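Putative hydrolase (Acinetobacter sp. NBRC 100985, PDB 4XUK) probably hydrolyses organophosphorus triesters and lactones at a two-zinc centre, as a member of the metallo-beta-lactamase superfamily. Local coordinates at residues 26-31 against 52-57; 30-35 against 231-236; 66-71 against 100-105; 14-19 against 59-64. The protein carries 2 engineered substitutions. One frame throughout, in Å; residues are numbered along the deposited sequence.

Contact 1: residues 26-31 against 52-57; sequences MSPNLF and KGVQTS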
loop_
_atom_site.group_PDB
_atom_site.type_symbol
_atom_site.label_atom_id
_atom_site.label_comp_id
_atom_site.label_asym_id
_atom_site.label_seq_id
_atom_site.Cartn_x
_atom_site.Cartn_y
_atom_site.Cartn_z
ATOM N N MET A 26 7.608 -9.844 -14.573
ATOM C CA MET A 26 7.638 -9.966 -16.027
ATOM C C MET A 26 8.794 -9.210 -16.681
ATOM O O MET A 26 9.368 -8.290 -16.096
ATOM C CB MET A 26 6.294 -9.553 -16.635
ATOM C CG MET A 26 5.880 -8.126 -16.374
ATOM S SD MET A 26 4.195 -7.762 -16.962
ATOM C CE MET A 26 4.042 -6.070 -16.370
ATOM N N SER A 27 9.155 -9.622 -17.890
ATOM C CA SER A 27 10.229 -8.953 -18.617
ATOM C C SER A 27 9.839 -7.522 -18.964
ATOM O O SER A 27 8.729 -7.283 -19.408
ATOM C CB SER A 27 10.533 -9.713 -19.911
ATOM O OG SER A 27 11.555 -9.053 -20.634
ATOM N N PRO A 28 10.763 -6.561 -18.791
ATOM C CA PRO A 28 10.488 -5.205 -19.292
ATOM C C PRO A 28 10.279 -5.196 -20.808
ATOM O O PRO A 28 9.672 -4.258 -21.337
ATOM C CB PRO A 28 11.766 -4.427 -18.936
ATOM C CG PRO A 28 12.835 -5.480 -18.781
ATOM C CD PRO A 28 12.107 -6.673 -18.196
ATOM N N ASN A 29 10.766 -6.227 -21.497
ATOM C CA ASN A 29 10.560 -6.329 -22.940
ATOM C C ASN A 29 9.098 -6.529 -23.342
ATOM O O ASN A 29 8.756 -6.400 -24.514
ATOM C CB ASN A 29 11.400 -7.464 -23.533
ATOM C CG ASN A 29 12.889 -7.180 -23.474
ATOM O OD1 ASN A 29 13.662 -7.961 -22.910
ATOM N ND2 ASN A 29 13.298 -6.057 -24.055
ATOM N N LEU A 30 8.235 -6.867 -22.387
ATOM C CA LEU A 30 6.820 -7.051 -22.707
ATOM C C LEU A 30 6.138 -5.722 -23.027
ATOM O O LEU A 30 5.085 -5.697 -23.667
ATOM C CB LEU A 30 6.093 -7.792 -21.583
ATOM C CG LEU A 30 6.552 -9.224 -21.317
ATOM C CD1 LEU A 30 5.789 -9.824 -20.148
ATOM C CD2 LEU A 30 6.395 -10.103 -22.556
ATOM N N PHE A 31 6.739 -4.614 -22.594
ATOM C CA PHE A 31 6.208 -3.302 -22.948
ATOM C C PHE A 31 6.546 -3.017 -24.406
ATOM O O PHE A 31 7.703 -3.117 -24.811
ATOM C CB PHE A 31 6.753 -2.221 -22.015
ATOM C CG PHE A 31 6.258 -2.350 -20.591
ATOM C CD1 PHE A 31 4.915 -2.153 -20.288
ATOM C CD2 PHE A 31 7.130 -2.678 -19.565
ATOM C CE1 PHE A 31 4.456 -2.281 -18.979
ATOM C CE2 PHE A 31 6.684 -2.803 -18.262
ATOM C CZ PHE A 31 5.347 -2.601 -17.965
ATOM N N LYS A 52 15.232 -9.015 -11.393
ATOM C CA LYS A 52 14.275 -10.121 -11.358
ATOM C C LYS A 52 13.133 -9.920 -12.359
ATOM O O LYS A 52 12.608 -10.883 -12.925
ATOM C CB LYS A 52 13.709 -10.273 -9.945
ATOM C CG LYS A 52 13.072 -11.632 -9.657
ATOM C CD LYS A 52 12.496 -11.673 -8.241
ATOM C CE LYS A 52 12.126 -13.090 -7.827
ATOM N NZ LYS A 52 11.419 -13.121 -6.520
ATOM N N GLY A 53 12.749 -8.665 -12.579
ATOM C CA GLY A 53 11.685 -8.354 -13.521
ATOM C C GLY A 53 10.754 -7.278 -12.989
ATOM O O GLY A 53 10.978 -6.729 -11.910
ATOM N N VAL A 54 9.704 -6.973 -13.744
ATOM C CA VAL A 54 8.759 -5.940 -13.334
ATOM C C VAL A 54 7.695 -6.567 -12.432
ATOM O O VAL A 54 6.862 -7.354 -12.892
ATOM C CB VAL A 54 8.114 -5.280 -14.559
ATOM C CG1 VAL A 54 7.160 -4.195 -14.132
ATOM C CG2 VAL A 54 9.203 -4.712 -15.494
ATOM N N GLN A 55 7.741 -6.241 -11.144
ATOM C CA GLN A 55 6.826 -6.843 -10.174
ATOM C C GLN A 55 5.389 -6.489 -10.525
ATOM O O GLN A 55 5.082 -5.315 -10.752
ATOM C CB GLN A 55 7.158 -6.354 -8.762
ATOM C CG GLN A 55 6.381 -7.079 -7.660
ATOM C CD GLN A 55 6.782 -6.627 -6.264
ATOM O OE1 GLN A 55 7.842 -6.031 -6.068
ATOM N NE2 GLN A 55 5.933 -6.907 -5.291
ATOM N N THR A 56 4.518 -7.498 -10.585
ATOM C CA THR A 56 3.142 -7.288 -11.007
ATOM C C THR A 56 2.220 -8.164 -10.179
ATOM O O THR A 56 2.326 -9.391 -10.214
ATOM C CB THR A 56 2.980 -7.631 -12.493
ATOM O OG1 THR A 56 3.906 -6.839 -13.249
ATOM C CG2 THR A 56 1.552 -7.354 -12.970
ATOM N N SER A 57 1.335 -7.529 -9.415
ATOM C CA SER A 57 0.365 -8.269 -8.615
ATOM C C SER A 57 -0.680 -8.921 -9.517
ATOM O O SER A 57 -0.928 -8.469 -10.644
ATOM C CB SER A 57 -0.328 -7.347 -7.613
ATOM O OG SER A 57 0.582 -6.784 -6.691
#
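Met26 and Val54 pair where strand 14-26 ends beside the start of strand 54-64, as an antiparallel hydrogen-bonded pair. The bond from Val54 N to Met26 O is short, 2.7 Å, almost straight at 178°, and lies in the carbonyl plane. Its return partner, Met26 N to Val54 O at 3.1 Å, arrives from well above the plane of the accepting carbonyl. Gly53 CA comes to 3.5 Å from Met26 O, and the absence of a CB lets the backbone take its positive phi of 138° so close to that oxygen.

Side-chain packing surrounds the backbone pair. With CG set between the backbone N and the carbonyl carbon (chi1 61°), the extended Met26 chain crosses Thr56 at about a right angle, its methyl CE lying 3.2 Å from the hydroxyl oxygen Thr56 OG1. Val54 CG2 packs 4.0 Å from Pro28 CA and 4.2 Å from Phe31 CE2, at the ring edge. Leu43 of helix 36-45 also packs on Val54.

The Thr56 side chain lies about 8 Å from a zinc ion, and Ser57 O accepts a hydrogen bond from the zinc ligand His265. Hydrogen bonding across this join is thus backbone to backbone, and the rest is close packing near the metal site.

Contact 2: residues 30-35 against 231-236; sequences LFKDIP and ETAIEY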
loop_
_atom_site.group_PDB
_atom_site.type_symbol
_atom_site.label_atom_id
_atom_site.label_comp_id
_atom_site.label_asym_id
_atom_site.label_seq_id
_atom_site.Cartn_x
_atom_site.Cartn_y
_atom_site.Cartn_z
ATOM N N LEU A 30 8.235 -6.867 -22.387
ATOM C CA LEU A 30 6.820 -7.051 -22.707
ATOM C C LEU A 30 6.138 -5.722 -23.027
ATOM O O LEU A 30 5.085 -5.697 -23.667
ATOM C CB LEU A 30 6.093 -7.792 -21.583
ATOM C CG LEU A 30 6.552 -9.224 -21.317
ATOM C CD1 LEU A 30 5.789 -9.824 -20.148
ATOM C CD2 LEU A 30 6.395 -10.103 -22.556
ATOM N N PHE A 31 6.739 -4.614 -22.594
ATOM C CA PHE A 31 6.208 -3.302 -22.948
ATOM C C PHE A 31 6.546 -3.017 -24.406
ATOM O O PHE A 31 7.703 -3.117 -24.811
ATOM C CB PHE A 31 6.753 -2.221 -22.015
ATOM C CG PHE A 31 6.258 -2.350 -20.591
ATOM C CD1 PHE A 31 4.915 -2.153 -20.288
ATOM C CD2 PHE A 31 7.130 -2.678 -19.565
ATOM C CE1 PHE A 31 4.456 -2.281 -18.979
ATOM C CE2 PHE A 31 6.684 -2.803 -18.262
ATOM C CZ PHE A 31 5.347 -2.601 -17.965
ATOM N N LYS A 32 5.556 -2.650 -25.182
ATOM C CA LYS A 32 5.659 -2.573 -26.625
ATOM C C LYS A 32 5.890 -1.187 -27.158
ATOM O O LYS A 32 5.392 -0.240 -26.643
ATOM C CB LYS A 32 4.388 -3.130 -27.274
ATOM C CG LYS A 32 4.265 -4.635 -27.322
ATOM C CD LYS A 32 3.881 -5.126 -28.711
ATOM C CE LYS A 32 2.484 -4.732 -29.146
ATOM N NZ LYS A 32 2.458 -3.731 -30.234
ATOM N N ASP A 33 6.667 -1.106 -28.219
ATOM C CA ASP A 33 6.878 0.128 -28.942
ATOM C C ASP A 33 7.261 1.305 -28.045
ATOM O O ASP A 33 6.741 2.371 -28.135
ATOM C CB ASP A 33 5.640 0.476 -29.712
ATOM C CG ASP A 33 5.430 -0.380 -30.853
ATOM O OD1 ASP A 33 6.085 -1.372 -31.048
ATOM O OD2 ASP A 33 4.582 -0.036 -31.591
ATOM N N ILE A 34 8.170 1.049 -27.159
ATOM C CA ILE A 34 8.770 2.079 -26.331
ATOM C C ILE A 34 10.216 1.658 -26.161
ATOM O O ILE A 34 10.495 0.480 -25.950
ATOM C CB ILE A 34 8.001 2.251 -24.980
ATOM C CG1 ILE A 34 8.652 3.320 -24.095
ATOM C CG2 ILE A 34 7.852 0.918 -24.254
ATOM C CD1 ILE A 34 7.684 3.967 -23.093
ATOM N N PRO A 35 11.153 2.602 -26.329
ATOM C CA PRO A 35 12.558 2.226 -26.180
ATOM C C PRO A 35 12.780 1.671 -24.789
ATOM O O PRO A 35 12.279 2.252 -23.819
ATOM C CB PRO A 35 13.288 3.561 -26.320
ATOM C CG PRO A 35 12.381 4.405 -27.137
ATOM C CD PRO A 35 11.000 4.028 -26.662
ATOM N N GLU A 231 0.111 5.358 -23.463
ATOM C CA GLU A 231 0.090 4.848 -24.834
ATOM C C GLU A 231 0.865 3.556 -25.034
ATOM O O GLU A 231 0.824 2.989 -26.045
ATOM C CB GLU A 231 0.545 5.927 -25.792
ATOM C CG GLU A 231 1.993 6.265 -25.638
ATOM C CD GLU A 231 2.294 7.433 -24.691
ATOM O OE1 GLU A 231 3.232 8.158 -25.015
ATOM O OE2 GLU A 231 1.658 7.614 -23.650
ATOM N N THR A 232 1.511 3.085 -23.996
ATOM C CA THR A 232 2.344 1.885 -24.068
ATOM C C THR A 232 1.528 0.593 -23.985
ATOM O O THR A 232 0.931 0.292 -22.954
ATOM C CB THR A 232 3.366 1.872 -22.906
ATOM O OG1 THR A 232 4.084 3.115 -22.876
ATOM C CG2 THR A 232 4.341 0.708 -23.049
ATOM N N ALA A 233 1.513 -0.188 -25.058
ATOM C CA ALA A 233 0.828 -1.475 -25.024
ATOM C C ALA A 233 1.689 -2.537 -24.330
ATOM O O ALA A 233 2.865 -2.305 -24.022
ATOM C CB ALA A 233 0.455 -1.912 -26.431
ATOM N N ILE A 234 1.104 -3.702 -24.074
ATOM C CA ILE A 234 1.877 -4.816 -23.538
ATOM C C ILE A 234 1.641 -6.035 -24.419
ATOM O O ILE A 234 0.592 -6.138 -25.069
ATOM C CB ILE A 234 1.523 -5.098 -22.052
ATOM C CG1 ILE A 234 2.551 -6.044 -21.423
ATOM C CG2 ILE A 234 0.085 -5.606 -21.923
ATOM C CD1 ILE A 234 2.503 -6.075 -19.908
ATOM N N GLU A 235 2.617 -6.939 -24.461
ATOM C CA GLU A 235 2.557 -8.114 -25.332
ATOM C C GLU A 235 1.356 -9.037 -25.053
ATOM O O GLU A 235 0.946 -9.804 -25.930
ATOM C CB GLU A 235 3.862 -8.913 -25.234
ATOM C CG GLU A 235 4.264 -9.592 -26.537
ATOM C CD GLU A 235 4.625 -8.587 -27.621
ATOM O OE1 GLU A 235 3.760 -8.287 -28.472
ATOM O OE2 GLU A 235 5.777 -8.093 -27.625
ATOM N N TYR A 236 0.808 -8.967 -23.840
ATOM C CA TYR A 236 -0.364 -9.758 -23.475
ATOM C C TYR A 236 -1.641 -9.336 -24.217
ATOM O O TYR A 236 -2.601 -10.118 -24.297
ATOM C CB TYR A 236 -0.622 -9.684 -21.954
ATOM C CG TYR A 236 0.527 -10.159 -21.077
ATOM C CD1 TYR A 236 1.255 -11.296 -21.397
ATOM C CD2 TYR A 236 0.868 -9.465 -19.920
ATOM C CE1 TYR A 236 2.299 -11.722 -20.593
ATOM C CE2 TYR A 236 1.906 -9.887 -19.114
ATOM C CZ TYR A 236 2.615 -11.017 -19.458
ATOM O OH TYR A 236 3.648 -11.445 -18.657
HETATM O O HOH W 1 2.895 0.801 -27.397
#
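Leu30 O is gripped by two groups of segment 231-236: Glu235 N donates to it in the carbonyl plane at 2.9 Å, and Ile234 CA adds a CA-H...O contact at 3.3 Å. The motif is an isolated beta bridge between two loops, pairing Phe31 with Ile234 in opposite chain directions. Its second bond runs from Lys32 N to Ala233 O at 3.0 Å, with the donor above the carbonyl plane.

Side chains meet at both ends of the bridge. Leu30 CD1 lies 3.1 Å from Tyr236 OH, the side chains crossing obliquely. Lys32 crosses Glu235 at about a right angle, but it is the methylene CD that touches OE1, at 3.2 Å; the charged NZ stays 5.1 Å from that OE1, so any attraction is probably weak. In Thr232, OG1 lies anti to the carbonyl carbon (chi1 -52°), where it bonds Arg229 O. Thr232 CG2 packs on Phe31 CB and lies 3.7 Å from Ile34 CG2.

The bridge joins the loop after strand 14-26 to a loop whose Tyr236 packs on the zinc ligand His197. Beyond the Lys32 bond a water accepts from Ala233 N, donates weakly to Glu231 O, and donates to Lys32 O at 2.8 Å.

Contact 3: residues 66-71 against 100-105; sequences GKSLIL and QVDTIL. Engineered in segment 66-71: Ile70 (natural residue Val).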
loop_
_atom_site.group_PDB
_atom_site.type_symbol
_atom_site.label_atom_id
_atom_site.label_comp_id
_atom_site.label_asym_id
_atom_site.label_seq_id
_atom_site.Cartn_x
_atom_site.Cartn_y
_atom_site.Cartn_z
ATOM N N GLY A 66 -24.533 -6.812 0.703
ATOM C CA GLY A 66 -25.564 -7.008 1.712
ATOM C C GLY A 66 -26.235 -8.363 1.608
ATOM O O GLY A 66 -26.000 -9.245 2.425
ATOM N N LYS A 67 -27.078 -8.535 0.602
ATOM C CA LYS A 67 -27.764 -9.806 0.416
ATOM C C LYS A 67 -26.947 -10.762 -0.449
ATOM O O LYS A 67 -27.173 -11.975 -0.434
ATOM C CB LYS A 67 -29.140 -9.570 -0.199
ATOM C CG LYS A 67 -29.214 -8.319 -1.056
ATOM C CD LYS A 67 -28.499 -8.501 -2.382
ATOM C CE LYS A 67 -29.483 -8.789 -3.491
ATOM N NZ LYS A 67 -30.229 -7.561 -3.891
ATOM N N SER A 68 -25.995 -10.209 -1.198
ATOM C CA SER A 68 -25.167 -11.006 -2.086
ATOM C C SER A 68 -23.681 -10.741 -1.893
ATOM O O SER A 68 -23.266 -9.668 -1.434
ATOM C CB SER A 68 -25.552 -10.769 -3.551
ATOM O OG SER A 68 -26.882 -11.193 -3.803
ATOM N N LEU A 69 -22.895 -11.750 -2.244
ATOM C CA LEU A 69 -21.452 -11.667 -2.215
ATOM C C LEU A 69 -20.988 -12.005 -3.616
ATOM O O LEU A 69 -21.224 -13.110 -4.123
ATOM C CB LEU A 69 -20.892 -12.672 -1.219
ATOM C CG LEU A 69 -19.388 -12.593 -0.977
ATOM C CD1 LEU A 69 -19.011 -11.222 -0.409
ATOM C CD2 LEU A 69 -18.962 -13.708 -0.051
ATOM N N ILE A 70 -20.344 -11.047 -4.264
ATOM C CA ILE A 70 -19.946 -11.272 -5.632
ATOM C C ILE A 70 -18.413 -11.218 -5.812
ATOM O O ILE A 70 -17.726 -10.359 -5.247
ATOM C CB ILE A 70 -20.781 -10.368 -6.599
ATOM C CG1 ILE A 70 -19.896 -9.504 -7.445
ATOM C CG2 ILE A 70 -21.838 -9.534 -5.866
ATOM C CD1 ILE A 70 -19.596 -10.201 -8.652
ATOM N N LEU A 71 -17.880 -12.179 -6.566
ATOM C CA LEU A 71 -16.443 -12.268 -6.786
ATOM C C LEU A 71 -16.098 -11.773 -8.190
ATOM O O LEU A 71 -16.721 -12.176 -9.178
ATOM C CB LEU A 71 -15.973 -13.720 -6.583
ATOM C CG LEU A 71 -14.498 -14.080 -6.778
ATOM C CD1 LEU A 71 -13.630 -13.345 -5.772
ATOM C CD2 LEU A 71 -14.278 -15.594 -6.674
ATOM N N GLN A 100 -20.520 -18.815 0.258
ATOM C CA GLN A 100 -21.255 -17.551 0.328
ATOM C C GLN A 100 -21.224 -16.804 -1.003
ATOM O O GLN A 100 -22.052 -15.916 -1.245
ATOM C CB GLN A 100 -20.667 -16.638 1.406
ATOM C CG GLN A 100 -20.849 -17.087 2.842
ATOM C CD GLN A 100 -20.169 -16.119 3.798
ATOM O OE1 GLN A 100 -18.954 -16.149 3.975
ATOM N NE2 GLN A 100 -20.947 -15.243 4.399
ATOM N N VAL A 101 -20.271 -17.145 -1.865
ATOM C CA VAL A 101 -20.215 -16.509 -3.182
ATOM C C VAL A 101 -21.385 -16.977 -4.062
ATOM O O VAL A 101 -21.509 -18.168 -4.381
ATOM C CB VAL A 101 -18.875 -16.768 -3.880
ATOM C CG1 VAL A 101 -18.839 -16.058 -5.236
ATOM C CG2 VAL A 101 -17.716 -16.292 -2.983
ATOM N N ASP A 102 -22.241 -16.023 -4.399
ATOM C CA ASP A 102 -23.469 -16.155 -5.205
ATOM C C ASP A 102 -23.262 -15.930 -6.715
ATOM O O ASP A 102 -23.935 -16.483 -7.516
ATOM C CB ASP A 102 -24.500 -15.069 -4.834
ATOM C CG ASP A 102 -24.782 -15.011 -3.420
ATOM O OD1 ASP A 102 -25.154 -16.017 -2.858
ATOM O OD2 ASP A 102 -24.603 -13.977 -2.841
ATOM N N THR A 103 -22.367 -15.013 -7.031
ATOM C CA THR A 103 -22.076 -14.571 -8.369
ATOM C C THR A 103 -20.572 -14.332 -8.598
ATOM O O THR A 103 -19.885 -13.786 -7.767
ATOM C CB THR A 103 -22.810 -13.285 -8.705
ATOM O OG1 THR A 103 -24.161 -13.395 -8.380
ATOM C CG2 THR A 103 -22.655 -12.927 -10.157
ATOM N N ILE A 104 -20.108 -14.733 -9.762
ATOM C CA ILE A 104 -18.735 -14.461 -10.165
ATOM C C ILE A 104 -18.770 -13.725 -11.502
ATOM O O ILE A 104 -19.356 -14.212 -12.464
ATOM C CB ILE A 104 -17.916 -15.772 -10.294
ATOM C CG1 ILE A 104 -17.831 -16.476 -8.933
ATOM C CG2 ILE A 104 -16.524 -15.501 -10.888
ATOM C CD1 ILE A 104 -17.131 -17.825 -8.950
ATOM N N LEU A 105 -18.175 -12.535 -11.539
ATOM C CA LEU A 105 -18.042 -11.784 -12.786
ATOM C C LEU A 105 -16.600 -11.880 -13.276
ATOM O O LEU A 105 -15.649 -11.611 -12.529
ATOM C CB LEU A 105 -18.429 -10.315 -12.597
ATOM C CG LEU A 105 -19.787 -10.036 -11.962
ATOM C CD1 LEU A 105 -19.990 -8.543 -11.742
ATOM C CD2 LEU A 105 -20.932 -10.655 -12.744
HETATM O O HOH W 2 -27.225 -14.810 -1.101
#
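Leu71 sits between Thr103 and Leu105 in a parallel strand pair, the sheet half of the beta-alpha-beta unit formed by strand 69-72, helix 87-93 and strand 103-105. Backbone bonds carry the pairing: Leu71 N donates to Thr103 O at 2.8 Å, and Leu71 O accepts from Leu105 N, again at 2.8 Å, both nearly along the C=O axis. Ile70 CA and Ile104 CA add CA-H...O contacts, to Thr103 O and Leu71 O. The pattern changes at the start of the strands, where Leu69 O accepts from Asp102 N, while the buried Thr103 N finds no partner in the model.

A side chain then replaces the backbone as acceptor. Asp102 OD2 takes the Leu69 N-H at 2.9 Å on its anti side, 24° out of the carboxylate plane, so strand 69-72 is held at its first residue by a carboxylate.

Apolar packing lies on both faces of the pair. On one, Val101 CG1 meets Leu71 CB at 3.9 Å, and Leu69 CD2 lies obliquely against Gln100 CB at 3.7 Å; Leu62 and Phe125 extend this layer. On the other, the engineered Ile70 meets Leu105 beside Phe189; Ile70 CD1 is modelled unusually close to Leu105 CG, so the detail of this contact is doubtful.

The second Asp102 oxygen is also used: a water donates to OD1 at 3.0 Å and to Lys67 O at 2.9 Å.

Contact 4: residues 14-19 against 59-64; sequences VQITAL and NAFLVN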
loop_
_atom_site.group_PDB
_atom_site.type_symbol
_atom_site.label_atom_id
_atom_site.label_comp_id
_atom_site.label_asym_id
_atom_site.label_seq_id
_atom_site.Cartn_x
_atom_site.Cartn_y
_atom_site.Cartn_z
ATOM N N VAL A 14 -21.177 -0.958 1.379
ATOM C CA VAL A 14 -20.590 -2.077 0.652
ATOM C C VAL A 14 -19.166 -2.332 1.116
ATOM O O VAL A 14 -18.389 -1.398 1.307
ATOM C CB VAL A 14 -20.601 -1.802 -0.860
ATOM C CG1 VAL A 14 -19.995 -2.975 -1.645
ATOM C CG2 VAL A 14 -22.016 -1.515 -1.316
ATOM N N GLN A 15 -18.825 -3.597 1.319
ATOM C CA GLN A 15 -17.453 -3.946 1.649
ATOM C C GLN A 15 -16.848 -4.662 0.458
ATOM O O GLN A 15 -17.422 -5.629 -0.056
ATOM C CB GLN A 15 -17.385 -4.844 2.887
ATOM C CG GLN A 15 -15.967 -5.264 3.243
ATOM C CD GLN A 15 -15.883 -6.115 4.504
ATOM O OE1 GLN A 15 -16.428 -7.214 4.567
ATOM N NE2 GLN A 15 -15.188 -5.607 5.514
ATOM N N ILE A 16 -15.714 -4.151 -0.003
ATOM C CA ILE A 16 -14.958 -4.801 -1.060
ATOM C C ILE A 16 -13.692 -5.385 -0.439
ATOM O O ILE A 16 -12.957 -4.688 0.253
ATOM C CB ILE A 16 -14.584 -3.802 -2.167
ATOM C CG1 ILE A 16 -15.859 -3.252 -2.809
ATOM C CG2 ILE A 16 -13.691 -4.474 -3.207
ATOM C CD1 ILE A 16 -15.658 -2.021 -3.678
ATOM N N THR A 17 -13.452 -6.671 -0.668
ATOM C CA THR A 17 -12.256 -7.308 -0.144
ATOM C C THR A 17 -11.278 -7.560 -1.280
ATOM O O THR A 17 -11.580 -8.320 -2.209
ATOM C CB THR A 17 -12.584 -8.647 0.520
ATOM O OG1 THR A 17 -13.674 -8.474 1.442
ATOM C CG2 THR A 17 -11.372 -9.180 1.265
ATOM N N ALA A 18 -10.107 -6.930 -1.208
ATOM C CA ALA A 18 -9.050 -7.204 -2.179
ATOM C C ALA A 18 -8.432 -8.535 -1.803
ATOM O O ALA A 18 -8.154 -8.768 -0.620
ATOM C CB ALA A 18 -7.995 -6.108 -2.152
ATOM N N LEU A 19 -8.232 -9.401 -2.794
ATOM C CA LEU A 19 -7.646 -10.721 -2.567
ATOM C C LEU A 19 -6.435 -10.936 -3.465
ATOM O O LEU A 19 -6.522 -10.767 -4.690
ATOM C CB LEU A 19 -8.678 -11.813 -2.864
ATOM C CG LEU A 19 -9.949 -11.785 -2.027
ATOM C CD1 LEU A 19 -10.914 -12.896 -2.468
ATOM C CD2 LEU A 19 -9.598 -11.914 -0.542
ATOM N N ASN A 59 -4.542 -9.777 -8.616
ATOM C CA ASN A 59 -5.555 -9.655 -7.577
ATOM C C ASN A 59 -6.948 -10.115 -8.062
ATOM O O ASN A 59 -7.207 -10.220 -9.275
ATOM C CB ASN A 59 -5.664 -8.201 -7.104
ATOM C CG ASN A 59 -4.317 -7.550 -6.853
ATOM O OD1 ASN A 59 -3.466 -8.090 -6.152
ATOM N ND2 ASN A 59 -4.134 -6.360 -7.396
ATOM N N ALA A 60 -7.832 -10.397 -7.104
ATOM C CA ALA A 60 -9.263 -10.570 -7.367
ATOM C C ALA A 60 -10.010 -9.769 -6.305
ATOM O O ALA A 60 -9.404 -9.366 -5.303
ATOM C CB ALA A 60 -9.651 -12.028 -7.289
ATOM N N PHE A 61 -11.313 -9.555 -6.498
ATOM C CA PHE A 61 -12.094 -8.746 -5.553
ATOM C C PHE A 61 -13.429 -9.369 -5.173
ATOM O O PHE A 61 -14.192 -9.809 -6.045
ATOM C CB PHE A 61 -12.315 -7.328 -6.119
ATOM C CG PHE A 61 -11.038 -6.641 -6.498
ATOM C CD1 PHE A 61 -10.278 -5.989 -5.540
ATOM C CD2 PHE A 61 -10.563 -6.703 -7.804
ATOM C CE1 PHE A 61 -9.074 -5.381 -5.877
ATOM C CE2 PHE A 61 -9.378 -6.101 -8.149
ATOM C CZ PHE A 61 -8.620 -5.442 -7.180
ATOM N N LEU A 62 -13.694 -9.393 -3.863
ATOM C CA LEU A 62 -14.983 -9.808 -3.300
ATOM C C LEU A 62 -15.809 -8.571 -2.997
ATOM O O LEU A 62 -15.301 -7.616 -2.402
ATOM C CB LEU A 62 -14.780 -10.566 -1.984
ATOM C CG LEU A 62 -14.743 -12.088 -1.942
ATOM C CD1 LEU A 62 -14.612 -12.521 -0.483
ATOM C CD2 LEU A 62 -15.983 -12.731 -2.599
ATOM N N VAL A 63 -17.079 -8.585 -3.385
ATOM C CA VAL A 63 -17.958 -7.448 -3.129
ATOM C C VAL A 63 -19.185 -7.916 -2.349
ATOM O O VAL A 63 -20.029 -8.666 -2.865
ATOM C CB VAL A 63 -18.414 -6.785 -4.439
ATOM C CG1 VAL A 63 -19.185 -5.497 -4.155
ATOM C CG2 VAL A 63 -17.206 -6.495 -5.341
ATOM N N ASN A 64 -19.276 -7.470 -1.105
ATOM C CA ASN A 64 -20.421 -7.765 -0.255
ATOM C C ASN A 64 -21.426 -6.617 -0.379
ATOM O O ASN A 64 -21.211 -5.531 0.171
ATOM C CB ASN A 64 -19.940 -7.926 1.191
ATOM C CG ASN A 64 -21.064 -8.242 2.168
ATOM O OD1 ASN A 64 -22.246 -8.093 1.857
ATOM N ND2 ASN A 64 -20.688 -8.669 3.370
#
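Val14 and Val63 both hold CG1 anti to the backbone N (chi1 -180° and -173°), which brings the two methyls to 3.6 Å across neighbouring strands. The strands are antiparallel members of one of the two large mixed sheets of the metallo-beta-lactamase fold; the N-to-C directions of the two segments differ by 160°.

Six backbone hydrogen bonds join them, two at each of the hydrogen-bonded pairs Gln15-Asn64, Thr17-Leu62 and Leu19-Ala60. The shortest, from Thr17 N to Leu62 O, measures 2.7 Å. The longest, from Gln15 N to Asn64 O, measures 3.3 Å. Ile16 CA also approaches Leu62 O in a CA-H...O contact.

The two faces differ in what packs on them. On the face of Thr17 and Leu62, those side chains lie side by side, CB to CB at 3.8 Å, and Leu19 CD1 crosses to Leu62 CG at 3.9 Å; Val87 and Leu91 of helix 87-93 pack on this layer. On the other, the Phe61 ring brings CE1 to 3.9 Å from Ala18 CB, and Ile16 CG2 lies 4.3 Å from Phe61 CB.

At the far end of the first face, Asn64 OD1 accepts from Gly66 N, and the side chains of the partly exposed Gln15 and Asn64 share one partner: Gln15 OE1 and Asn64 ND2 both hydrogen-bond to Tyr96 OH.

The four contacts fall into two groups. Contacts 1 and 2, centres 11 Å apart, share Leu30 and Phe31 and meet directly: Met26 SD lies 3.8 Å from both Tyr236 CE2 and Ile234 CD1. Both border the metal site, with the Tyr236 side chain about 6 Å from a zinc ion. Contacts 3 and 4, centres 10 Å apart, are neighbours in one sheet, joined by a probable hydrogen bond of 2.7 Å between Val63 N and Ile70 O. Strand 54-64 connects the groups, serving contact 1 at its start and contact 4 farther on, 25 Å away between centres. Contact 3 is more remote from the metals, the Ile104 side chain lying about 14 Å from a zinc ion.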